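Local coordinates for 16S rRNA (guanine(1405)-N(7))-methyltransferase (Klebsiella pneumoniae, PDB 6PI9), which probably methylates N7 of guanine 1405 in 16S rRNA with S-adenosyl-L-methionine as methyl donor, thereby conferring resistance to various aminoglycosides, at residues Pro24-Arg29 against Ala165-Ser170; Arg28-Glu33 against Thr50-Ile55; Leu19-Pro24 against Cys146-Asn151; Pro187-Glu190 against Gly195-Ala198. All blocks are in the same frame, centred on the assembly; numbering follows the deposited sequence.

Interaction 1: Pro24-Arg29 against Ala165-Ser170. With SAH (S-adenosyl-L-homocysteine), chain B.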
# COMPACT_ATOMS: atom_id res chain seq x y z
N PRO A 24 -12.28 -5.64 -16.72
CA PRO A 24 -12.25 -4.46 -17.62
C PRO A 24 -13.30 -3.41 -17.30
O PRO A 24 -13.03 -2.20 -17.47
CB PRO A 24 -12.52 -5.05 -19.02
CG PRO A 24 -12.13 -6.52 -18.94
CD PRO A 24 -12.34 -6.92 -17.43
N GLU A 25 -14.52 -3.83 -16.93
CA GLU A 25 -15.54 -2.85 -16.56
C GLU A 25 -15.09 -1.99 -15.39
O GLU A 25 -15.46 -0.81 -15.33
CB GLU A 25 -16.88 -3.54 -16.24
CG GLU A 25 -18.08 -2.56 -16.30
CD GLU A 25 -18.08 -1.61 -17.56
OE1 GLU A 25 -18.02 -2.11 -18.74
OE2 GLU A 25 -18.11 -0.34 -17.33
N THR A 26 -14.30 -2.53 -14.47
CA THR A 26 -13.78 -1.72 -13.37
C THR A 26 -12.75 -0.70 -13.85
O THR A 26 -12.79 0.49 -13.45
CB THR A 26 -13.18 -2.65 -12.32
OG1 THR A 26 -14.27 -3.47 -11.85
CG2 THR A 26 -12.55 -1.88 -11.17
N VAL A 27 -11.83 -1.13 -14.71
CA VAL A 27 -10.87 -0.20 -15.30
C VAL A 27 -11.61 0.95 -15.96
O VAL A 27 -11.32 2.12 -15.74
CB VAL A 27 -9.98 -0.93 -16.34
CG1 VAL A 27 -9.00 0.10 -17.01
CG2 VAL A 27 -9.20 -2.07 -15.67
N ARG A 28 -12.57 0.62 -16.82
CA ARG A 28 -13.33 1.65 -17.53
C ARG A 28 -14.09 2.58 -16.56
O ARG A 28 -14.08 3.81 -16.72
CB ARG A 28 -14.27 0.92 -18.50
CG ARG A 28 -14.90 1.77 -19.52
CD ARG A 28 -15.73 0.86 -20.52
NE ARG A 28 -14.92 0.03 -21.42
CZ ARG A 28 -14.80 -1.30 -21.30
NH1 ARG A 28 -15.43 -1.96 -20.31
NH2 ARG A 28 -14.06 -1.97 -22.19
N ARG A 29 -14.76 2.01 -15.55
CA ARG A 29 -15.48 2.84 -14.57
C ARG A 29 -14.54 3.83 -13.88
O ARG A 29 -14.84 5.04 -13.77
CB ARG A 29 -16.18 1.95 -13.52
CG ARG A 29 -16.90 2.75 -12.44
CD ARG A 29 -17.50 1.88 -11.29
NE ARG A 29 -16.55 0.95 -10.67
CZ ARG A 29 -15.62 1.28 -9.77
NH1 ARG A 29 -15.51 2.55 -9.36
NH2 ARG A 29 -14.82 0.34 -9.25
N ALA A 165 -15.93 -13.08 -10.55
CA ALA A 165 -15.75 -11.63 -10.69
C ALA A 165 -16.84 -10.84 -9.96
O ALA A 165 -18.03 -11.09 -10.14
CB ALA A 165 -15.81 -11.30 -12.17
N CYS A 166 -16.45 -9.76 -9.29
CA CYS A 166 -17.48 -8.91 -8.68
C CYS A 166 -16.91 -7.53 -8.41
O CYS A 166 -15.91 -7.45 -7.69
CB CYS A 166 -17.90 -9.50 -7.32
SG CYS A 166 -19.03 -8.42 -6.43
N ASP A 167 -17.55 -6.47 -8.90
CA ASP A 167 -17.15 -5.10 -8.52
C ASP A 167 -18.19 -4.61 -7.51
O ASP A 167 -19.33 -4.32 -7.89
CB ASP A 167 -17.03 -4.16 -9.74
CG ASP A 167 -16.46 -2.77 -9.35
OD1 ASP A 167 -16.61 -2.36 -8.18
OD2 ASP A 167 -15.93 -2.06 -10.24
N LEU A 168 -17.77 -4.48 -6.26
CA LEU A 168 -18.62 -4.10 -5.14
C LEU A 168 -19.09 -2.64 -5.17
O LEU A 168 -19.89 -2.23 -4.30
CB LEU A 168 -17.89 -4.40 -3.85
CG LEU A 168 -17.72 -5.92 -3.60
CD1 LEU A 168 -16.76 -6.07 -2.45
CD2 LEU A 168 -19.04 -6.63 -3.23
N LEU A 169 -18.65 -1.83 -6.13
CA LEU A 169 -19.23 -0.52 -6.31
C LEU A 169 -20.44 -0.57 -7.22
O LEU A 169 -21.28 0.36 -7.22
CB LEU A 169 -18.19 0.45 -6.93
CG LEU A 169 -17.44 1.35 -5.91
CD1 LEU A 169 -18.42 2.24 -5.31
CD2 LEU A 169 -16.86 0.64 -4.75
N SER A 170 -20.55 -1.59 -8.05
CA SER A 170 -21.71 -1.63 -8.90
C SER A 170 -22.60 -2.82 -8.62
O SER A 170 -23.66 -2.94 -9.25
CB SER A 170 -21.29 -1.55 -10.38
OG SER A 170 -20.13 -2.30 -10.60
N SAH B . -10.18 -9.72 1.94
CA SAH B . -8.86 -10.18 1.46
CB SAH B . -8.22 -9.14 0.56
CG SAH B . -8.10 -7.69 1.12
SD SAH B . -7.05 -6.64 0.01
C SAH B . -7.93 -10.48 2.65
O SAH B . -8.17 -9.89 3.72
OXT SAH B . -6.94 -11.24 2.54
C5' SAH B . -8.39 -5.67 -0.79
C4' SAH B . -9.09 -6.43 -1.96
O4' SAH B . -10.25 -5.70 -2.39
C3' SAH B . -8.25 -6.73 -3.24
O3' SAH B . -8.25 -8.15 -3.52
C2' SAH B . -8.96 -5.98 -4.37
O2' SAH B . -8.91 -6.76 -5.56
C1' SAH B . -10.38 -5.93 -3.81
N9 SAH B . -11.17 -4.81 -4.28
C8 SAH B . -10.83 -3.48 -4.23
N7 SAH B . -11.91 -2.76 -4.66
C5 SAH B . -12.89 -3.64 -5.03
C6 SAH B . -14.15 -3.50 -5.57
N6 SAH B . -14.64 -2.33 -5.92
N1 SAH B . -14.92 -4.64 -5.73
C2 SAH B . -14.43 -5.87 -5.47
N3 SAH B . -13.17 -6.04 -4.95
C4 SAH B . -12.44 -4.91 -4.74
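At the adenine end of the S-adenosyl-L-homocysteine pocket of this Rossmann-like methyltransferase, Thr26 and Arg29 of helix 24-34 close on Asp167, in the loop that leaves strand 162-165. The loop itself recognises the base. Leu168 N donates to SAH N1 over 2.9 Å in a nearly straight bond (169°), and SAH N6 donates to Asp167 OD1 at 3.0 Å, so a backbone N-H and a carboxylate oxygen together read the N1/N6 edge of adenine. Asp167 OD1 also accepts from Leu169 N at 2.9 Å; this Asx turn ties the carboxylate to its own loop.

The other oxygen, OD2, faces the helix and takes three donors. Thr26 OG1 reaches Asp167 OD2 at 2.7 Å from above the carboxylate plane, Arg29 NH2 uses the syn lone pair of that oxygen at 2.8 Å, and Arg29 NE completes the group at 3.1 Å. The arginine thus grips side-on with two nitrogens converging on a single atom. OD2 lies close to the guanidinium plane, yet the two flat groups are turned 70° apart, which excludes the coplanar pairing of two nitrogens with two oxygens. A bend at chi3 (52°), after an extended start through chi1 and chi2, brings NE and NH2 round to the acid. Thr26 and Arg29 therefore act as a second shell that positions a first-shell ligand residue, and their donors would be expected to favour the ionised carboxylate. Across the guanidinium, Leu169 CB sits over the centre of one face, 3.9 Å from Arg29 CZ.

Interaction 2: Arg28-Glu33 against Thr50-Ile55. With SAH (S-adenosyl-L-homocysteine), chain B.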
# COMPACT_ATOMS: atom_id res chain seq x y z
N ARG A 28 -12.57 0.62 -16.82
CA ARG A 28 -13.33 1.65 -17.53
C ARG A 28 -14.09 2.58 -16.56
O ARG A 28 -14.08 3.81 -16.72
CB ARG A 28 -14.27 0.92 -18.50
CG ARG A 28 -14.90 1.77 -19.52
CD ARG A 28 -15.73 0.86 -20.52
NE ARG A 28 -14.92 0.03 -21.42
CZ ARG A 28 -14.80 -1.30 -21.30
NH1 ARG A 28 -15.43 -1.96 -20.31
NH2 ARG A 28 -14.06 -1.97 -22.19
N ARG A 29 -14.76 2.01 -15.55
CA ARG A 29 -15.48 2.84 -14.57
C ARG A 29 -14.54 3.83 -13.88
O ARG A 29 -14.84 5.04 -13.77
CB ARG A 29 -16.18 1.95 -13.52
CG ARG A 29 -16.90 2.75 -12.44
CD ARG A 29 -17.50 1.88 -11.29
NE ARG A 29 -16.55 0.95 -10.67
CZ ARG A 29 -15.62 1.28 -9.77
NH1 ARG A 29 -15.51 2.55 -9.36
NH2 ARG A 29 -14.82 0.34 -9.25
N VAL A 30 -13.39 3.35 -13.41
CA VAL A 30 -12.44 4.24 -12.72
C VAL A 30 -11.98 5.34 -13.67
O VAL A 30 -11.91 6.53 -13.32
CB VAL A 30 -11.26 3.41 -12.19
CG1 VAL A 30 -10.05 4.26 -11.79
CG2 VAL A 30 -11.74 2.59 -10.98
N PHE A 31 -11.65 4.95 -14.90
CA PHE A 31 -11.16 5.98 -15.81
C PHE A 31 -12.25 7.01 -16.12
O PHE A 31 -11.97 8.22 -16.21
CB PHE A 31 -10.62 5.30 -17.07
CG PHE A 31 -10.14 6.27 -18.14
CD1 PHE A 31 -8.86 6.85 -18.07
CD2 PHE A 31 -10.98 6.63 -19.17
CE1 PHE A 31 -8.44 7.74 -19.04
CE2 PHE A 31 -10.57 7.54 -20.13
CZ PHE A 31 -9.30 8.07 -20.09
N MET A 32 -13.48 6.56 -16.36
CA MET A 32 -14.53 7.53 -16.69
C MET A 32 -14.90 8.44 -15.51
O MET A 32 -15.33 9.59 -15.72
CB MET A 32 -15.79 6.79 -17.19
CG MET A 32 -15.59 6.06 -18.49
SD MET A 32 -14.92 7.04 -19.84
CE MET A 32 -16.28 8.18 -20.14
N GLU A 33 -14.75 7.96 -14.27
CA GLU A 33 -14.94 8.83 -13.12
C GLU A 33 -13.88 9.93 -13.08
O GLU A 33 -14.15 11.07 -12.67
CB GLU A 33 -14.91 8.01 -11.83
CG GLU A 33 -16.12 7.15 -11.65
CD GLU A 33 -16.03 6.24 -10.43
OE1 GLU A 33 -15.04 6.37 -9.68
OE2 GLU A 33 -16.94 5.38 -10.23
N THR A 50 -2.92 5.08 -10.93
CA THR A 50 -2.67 5.19 -9.49
C THR A 50 -3.83 4.65 -8.67
O THR A 50 -3.63 3.86 -7.73
CB THR A 50 -2.38 6.64 -9.12
OG1 THR A 50 -1.17 7.01 -9.77
CG2 THR A 50 -2.14 6.72 -7.62
N HIS A 51 -5.06 5.07 -8.99
CA HIS A 51 -6.28 4.58 -8.33
C HIS A 51 -6.35 3.06 -8.35
O HIS A 51 -6.55 2.40 -7.32
CB HIS A 51 -7.51 5.20 -9.04
CG HIS A 51 -8.86 4.85 -8.46
ND1 HIS A 51 -9.29 3.55 -8.27
CD2 HIS A 51 -9.93 5.64 -8.15
CE1 HIS A 51 -10.53 3.55 -7.81
NE2 HIS A 51 -10.95 4.80 -7.74
N LEU A 52 -6.18 2.48 -9.54
CA LEU A 52 -6.30 1.03 -9.70
C LEU A 52 -5.21 0.31 -8.92
O LEU A 52 -5.47 -0.75 -8.32
CB LEU A 52 -6.29 0.66 -11.19
CG LEU A 52 -7.60 1.09 -11.84
CD1 LEU A 52 -7.50 1.24 -13.38
CD2 LEU A 52 -8.67 0.02 -11.47
N HIS A 53 -3.98 0.86 -8.89
CA HIS A 53 -2.93 0.26 -8.07
C HIS A 53 -3.31 0.31 -6.59
O HIS A 53 -3.10 -0.67 -5.87
CB HIS A 53 -1.58 0.95 -8.30
CG HIS A 53 -0.47 0.51 -7.37
ND1 HIS A 53 -0.08 1.26 -6.27
CD2 HIS A 53 0.36 -0.56 -7.41
CE1 HIS A 53 0.93 0.65 -5.66
NE2 HIS A 53 1.21 -0.46 -6.33
N GLN A 54 -3.89 1.43 -6.14
CA GLN A 54 -4.26 1.56 -4.73
C GLN A 54 -5.36 0.59 -4.35
O GLN A 54 -5.33 0.01 -3.25
CB GLN A 54 -4.69 2.98 -4.42
CG GLN A 54 -3.60 3.98 -4.63
CD GLN A 54 -4.10 5.39 -4.43
OE1 GLN A 54 -3.62 6.33 -5.07
NE2 GLN A 54 -5.08 5.54 -3.52
N ILE A 55 -6.34 0.35 -5.24
CA ILE A 55 -7.44 -0.50 -4.81
C ILE A 55 -7.21 -1.98 -5.07
O ILE A 55 -7.79 -2.83 -4.37
CB ILE A 55 -8.77 -0.05 -5.46
CG1 ILE A 55 -8.88 -0.44 -6.91
CG2 ILE A 55 -9.01 1.45 -5.24
CD1 ILE A 55 -10.27 -0.23 -7.48
N SAH B . -10.18 -9.72 1.94
CA SAH B . -8.86 -10.18 1.46
CB SAH B . -8.22 -9.14 0.56
CG SAH B . -8.10 -7.69 1.12
SD SAH B . -7.05 -6.64 0.01
C SAH B . -7.93 -10.48 2.65
O SAH B . -8.17 -9.89 3.72
OXT SAH B . -6.94 -11.24 2.54
C5' SAH B . -8.39 -5.67 -0.79
C4' SAH B . -9.09 -6.43 -1.96
O4' SAH B . -10.25 -5.70 -2.39
C3' SAH B . -8.25 -6.73 -3.24
O3' SAH B . -8.25 -8.15 -3.52
C2' SAH B . -8.96 -5.98 -4.37
O2' SAH B . -8.91 -6.76 -5.56
C1' SAH B . -10.38 -5.93 -3.81
N9 SAH B . -11.17 -4.81 -4.28
C8 SAH B . -10.83 -3.48 -4.23
N7 SAH B . -11.91 -2.76 -4.66
C5 SAH B . -12.89 -3.64 -5.03
C6 SAH B . -14.15 -3.50 -5.57
N6 SAH B . -14.64 -2.33 -5.92
N1 SAH B . -14.92 -4.64 -5.73
C2 SAH B . -14.43 -5.87 -5.47
N3 SAH B . -13.17 -6.04 -4.95
C4 SAH B . -12.44 -4.91 -4.74
O HOH W 1 -14.19 4.99 -7.65
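A chi1 of 165° places Val30 CG1 opposite the backbone N and turns both methyls to His51, whose CG is likewise anti to its own N (chi1 -178°) and brings the imidazole face round to meet them. Val30 CG1 stands 3.7 Å from the centroid of the His51 ring, 17° off the normal, which meets the definition of a CH-pi contact; Val30 CG2 covers the same face nearer its rim, 3.5 Å from His51 CE1. Two conformers of His51 were modelled, so this geometry holds for one of them. Leu52 packs against the same valine, Leu52 CG lying 4.0 Å from Val30 CG1. These residues join two successive helices, 24-34 and 41-57, that come before the first strand of the Rossmann-like sheet, with Val30 and Leu52 closest in backbone at 7.6 Å between CA atoms. A polar group borders this apolar patch. Arg29 NH1 forms a salt bridge with Glu33 OE2 at 3.3 Å, and a water 2.6 Å from Glu33 OE1 also lies 3.2 Å from His51 NE2, spanning the two helices. His51 NE2 has a further, weak bond to Leu218 O of the second subunit, while at the end of the segment Ile55 O approaches SAH C8 to 3.1 Å.

Interaction 3: Leu19-Pro24 against Cys146-Asn151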
# COMPACT_ATOMS: atom_id res chain seq x y z
N LEU A 19 -2.48 -4.40 -15.73
CA LEU A 19 -3.91 -4.43 -15.48
C LEU A 19 -4.58 -5.60 -16.15
O LEU A 19 -5.80 -5.67 -16.14
CB LEU A 19 -4.54 -3.10 -15.91
CG LEU A 19 -3.97 -1.93 -15.09
CD1 LEU A 19 -4.51 -0.60 -15.61
CD2 LEU A 19 -4.31 -2.10 -13.61
N ARG A 20 -3.80 -6.54 -16.71
CA ARG A 20 -4.38 -7.54 -17.59
C ARG A 20 -5.38 -8.44 -16.87
O ARG A 20 -6.22 -9.06 -17.54
CB ARG A 20 -3.29 -8.41 -18.23
CG ARG A 20 -2.52 -9.22 -17.20
CD ARG A 20 -1.31 -9.90 -17.76
NE ARG A 20 -1.67 -11.19 -18.32
CZ ARG A 20 -0.79 -12.12 -18.67
NH1 ARG A 20 0.52 -11.89 -18.52
NH2 ARG A 20 -1.21 -13.28 -19.18
N ASP A 21 -5.31 -8.52 -15.54
CA ASP A 21 -6.16 -9.39 -14.74
C ASP A 21 -7.19 -8.62 -13.90
O ASP A 21 -7.91 -9.24 -13.11
CB ASP A 21 -5.27 -10.29 -13.85
CG ASP A 21 -4.56 -11.41 -14.66
OD1 ASP A 21 -5.18 -12.00 -15.57
OD2 ASP A 21 -3.36 -11.72 -14.39
N VAL A 22 -7.31 -7.31 -14.08
CA VAL A 22 -8.40 -6.55 -13.47
C VAL A 22 -9.64 -6.58 -14.36
O VAL A 22 -9.53 -6.52 -15.59
CB VAL A 22 -7.97 -5.09 -13.21
CG1 VAL A 22 -9.14 -4.31 -12.59
CG2 VAL A 22 -6.73 -5.06 -12.28
N CYS A 23 -10.81 -6.72 -13.74
CA CYS A 23 -12.08 -6.65 -14.45
C CYS A 23 -12.12 -5.44 -15.39
O CYS A 23 -11.98 -4.31 -14.92
CB CYS A 23 -13.22 -6.54 -13.44
SG CYS A 23 -13.68 -8.11 -12.81
N PRO A 24 -12.28 -5.64 -16.72
CA PRO A 24 -12.25 -4.46 -17.62
C PRO A 24 -13.30 -3.41 -17.30
O PRO A 24 -13.03 -2.20 -17.47
CB PRO A 24 -12.52 -5.05 -19.02
CG PRO A 24 -12.13 -6.52 -18.94
CD PRO A 24 -12.34 -6.92 -17.43
N CYS A 146 -6.74 -13.45 -8.90
CA CYS A 146 -7.18 -14.06 -7.65
C CYS A 146 -8.30 -15.07 -7.90
O CYS A 146 -8.24 -16.22 -7.43
CB CYS A 146 -7.63 -12.98 -6.70
SG CYS A 146 -6.18 -12.10 -6.04
N VAL A 147 -9.33 -14.63 -8.62
CA VAL A 147 -10.47 -15.50 -8.89
C VAL A 147 -9.98 -16.79 -9.53
O VAL A 147 -10.40 -17.89 -9.15
CB VAL A 147 -11.48 -14.76 -9.80
CG1 VAL A 147 -12.53 -15.74 -10.32
CG2 VAL A 147 -12.12 -13.67 -9.03
N ARG A 148 -9.09 -16.68 -10.51
CA ARG A 148 -8.69 -17.89 -11.24
C ARG A 148 -7.95 -18.86 -10.34
O ARG A 148 -8.16 -20.07 -10.42
CB ARG A 148 -7.79 -17.51 -12.42
CG ARG A 148 -8.56 -17.14 -13.66
CD ARG A 148 -7.81 -16.13 -14.51
NE ARG A 148 -8.71 -15.50 -15.45
CZ ARG A 148 -8.51 -14.30 -15.98
NH1 ARG A 148 -7.44 -13.59 -15.61
NH2 ARG A 148 -9.39 -13.80 -16.86
N LEU A 149 -7.03 -18.33 -9.52
CA LEU A 149 -6.24 -19.18 -8.63
C LEU A 149 -7.12 -19.89 -7.62
O LEU A 149 -6.92 -21.08 -7.32
CB LEU A 149 -5.20 -18.34 -7.90
CG LEU A 149 -3.99 -17.91 -8.73
CD1 LEU A 149 -3.05 -17.05 -7.88
CD2 LEU A 149 -3.28 -19.12 -9.29
N VAL A 150 -8.11 -19.18 -7.09
CA VAL A 150 -9.03 -19.77 -6.13
C VAL A 150 -9.78 -20.94 -6.75
O VAL A 150 -9.84 -22.02 -6.17
CB VAL A 150 -9.97 -18.70 -5.59
CG1 VAL A 150 -11.10 -19.37 -4.84
CG2 VAL A 150 -9.16 -17.77 -4.69
N ASN A 151 -10.38 -20.73 -7.92
CA ASN A 151 -11.15 -21.79 -8.56
C ASN A 151 -10.29 -23.00 -8.90
O ASN A 151 -10.71 -24.15 -8.73
CB ASN A 151 -11.84 -21.26 -9.83
CG ASN A 151 -13.04 -20.42 -9.52
OD1 ASN A 151 -13.77 -20.75 -8.59
ND2 ASN A 151 -13.26 -19.32 -10.27
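Asp21 and Arg148 form a salt bridge at the surface of the Rossmann-like fold, linking the loop before helix 24-34 to helix 144-157, which follows strand 137-141. Asp21 is the third residue of a type I beta turn closed by Val22 N to Leu19 O, 3.0 Å. Its CG lies beside the backbone N and anti to the carbonyl carbon (chi1 -74°), which lifts the carboxylate off the turn toward the helix. Arg148 starts from a similar first torsion (chi1 -85°), then runs extended from CG to NE. The extended chain spans a wide gap: the nearest CA atoms, those of Asp21 and Cys146, are 8.6 Å apart.

The touch is single-pronged. Asp21 OD1 approaches the edge of the guanidinium, near its plane, while the carboxylate plane is turned 68° away, so the two groups cannot pair side by side. The second oxygen, OD2, is held instead by a weak hydrogen bond from Gln65. Backbone bonds of Asp21 with Leu144 and of Cys23 with Ile142 also fasten this loop to the start of helix 144-157 and to the residue just after strand 137-141. Only 73 Å² is buried between the two segments, and both charged residues also touch a crystal neighbour, so the lattice may influence the rotamers. Asp21 OD1 lies 2.8 Å from Arg148 NH1 but 4.1 Å from Arg148 CZ.

Interaction 4: Pro187-Glu190 against Gly195-Ala198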
# COMPACT_ATOMS: atom_id res chain seq x y z
N PRO A 187 -12.37 0.30 4.24
CA PRO A 187 -11.72 1.60 3.93
C PRO A 187 -11.51 1.82 2.46
O PRO A 187 -11.71 2.94 2.00
CB PRO A 187 -10.37 1.57 4.68
CG PRO A 187 -10.64 0.63 5.85
CD PRO A 187 -11.62 -0.41 5.30
N VAL A 188 -11.13 0.78 1.72
CA VAL A 188 -10.85 1.05 0.31
C VAL A 188 -12.15 1.17 -0.45
O VAL A 188 -12.23 1.88 -1.44
CB VAL A 188 -9.94 -0.03 -0.29
CG1 VAL A 188 -10.70 -1.30 -0.50
CG2 VAL A 188 -9.36 0.44 -1.67
N LEU A 189 -13.21 0.49 -0.00
CA LEU A 189 -14.49 0.68 -0.67
C LEU A 189 -15.02 2.10 -0.43
O LEU A 189 -15.51 2.74 -1.36
CB LEU A 189 -15.45 -0.39 -0.13
CG LEU A 189 -16.77 -0.68 -0.78
CD1 LEU A 189 -16.46 -1.43 -2.09
CD2 LEU A 189 -17.52 -1.58 0.21
N GLU A 190 -14.91 2.60 0.79
CA GLU A 190 -15.41 3.93 1.13
C GLU A 190 -14.58 5.01 0.46
O GLU A 190 -15.09 6.11 0.16
CB GLU A 190 -15.43 4.10 2.68
CG GLU A 190 -16.18 5.38 3.18
CD GLU A 190 -17.72 5.27 3.16
OE1 GLU A 190 -18.44 6.32 3.40
OE2 GLU A 190 -18.22 4.14 2.89
N GLY A 195 -20.41 6.44 1.55
CA GLY A 195 -21.64 5.78 1.87
C GLY A 195 -21.71 4.32 1.46
O GLY A 195 -22.67 3.63 1.84
N ARG A 196 -20.71 3.84 0.69
CA ARG A 196 -20.85 2.52 0.08
C ARG A 196 -20.67 1.42 1.11
O ARG A 196 -21.33 0.37 1.02
CB ARG A 196 -19.84 2.37 -1.07
CG ARG A 196 -20.02 1.06 -1.90
CD ARG A 196 -21.41 1.04 -2.54
NE ARG A 196 -21.63 -0.19 -3.29
CZ ARG A 196 -22.75 -0.49 -3.94
NH1 ARG A 196 -23.78 0.35 -3.94
NH2 ARG A 196 -22.84 -1.63 -4.59
N ALA A 197 -19.81 1.64 2.11
CA ALA A 197 -19.67 0.65 3.18
C ALA A 197 -20.99 0.41 3.89
O ALA A 197 -21.42 -0.74 4.07
CB ALA A 197 -18.61 1.12 4.18
N ALA A 198 -21.66 1.49 4.31
CA ALA A 198 -22.92 1.31 5.02
C ALA A 198 -23.98 0.69 4.11
O ALA A 198 -24.86 -0.06 4.58
CB ALA A 198 -23.40 2.67 5.56
O HOH W 2 -20.52 4.02 4.61
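Helix 186-192 and helix 196-203 are joined by a short turn that brings the CA atoms of Glu190 and Arg196 within 5.7 Å, with Gly195 at the N-cap position in a positive-phi conformation (phi 90°). In this tight connection between two successive helices, which follows strand 179-183 of the Rossmann-like core, the carboxylate of Glu190 accepts from backbone N-H groups at the start of the second helix. Its chain leaves with CG anti to the backbone N and folds at chi2 (78°), carrying the acid across to them.

Gly195 N donates to Glu190 OE1 over 2.7 Å in an almost straight bond (176°), arriving from above the carboxylate plane. Ala197 N gives its hydrogen to Glu190 OE2 at 3.1 Å, meeting that oxygen nearly in line with its C-O bond. Thus one oxygen serves the N-H of the N-cap residue, the other that of Ala197 within the first turn, and the negative charge would be expected to interact favourably with the helix start. Trp232 of helix 225-236 touches both Glu190 and Ala197.

Beside these bonds, Leu189 crosses the aliphatic part of Arg196, with Leu189 CG 3.9 Å from Arg196 CG. A bend in the Arg196 chain leads its guanidinium away from Leu189, and NE bonds to Leu168 O in the adenine-binding loop. One water adds a further link, donating to Glu190 OE2 at 2.9 Å and accepting from Ala198 N at 2.8 Å.

Interactions 2 and 4 are buried, interaction 1 is partly so, and interaction 3 lies at the surface. Helix 24-34 serves both interaction 1 and interaction 2, presenting charged and hydroxyl groups to the adenine loop and an apolar methyl pair to helix 41-57. Interaction 3 takes the loop just before that helix, so the N-terminal helices are tied to the methyltransferase core at two neighbouring points. Interaction 4 backs the adenine loop: Leu169 CD2 packs 3.4 Å from Leu189 CD1. Acids bridge arginines across the segments in 1 and 3 and accept backbone N-H groups in 4; in 2 the acid-arginine pair lies within one helix, and the direct contact across is apolar and CH-pi. Interactions 2 and 4 also touch the second subunit.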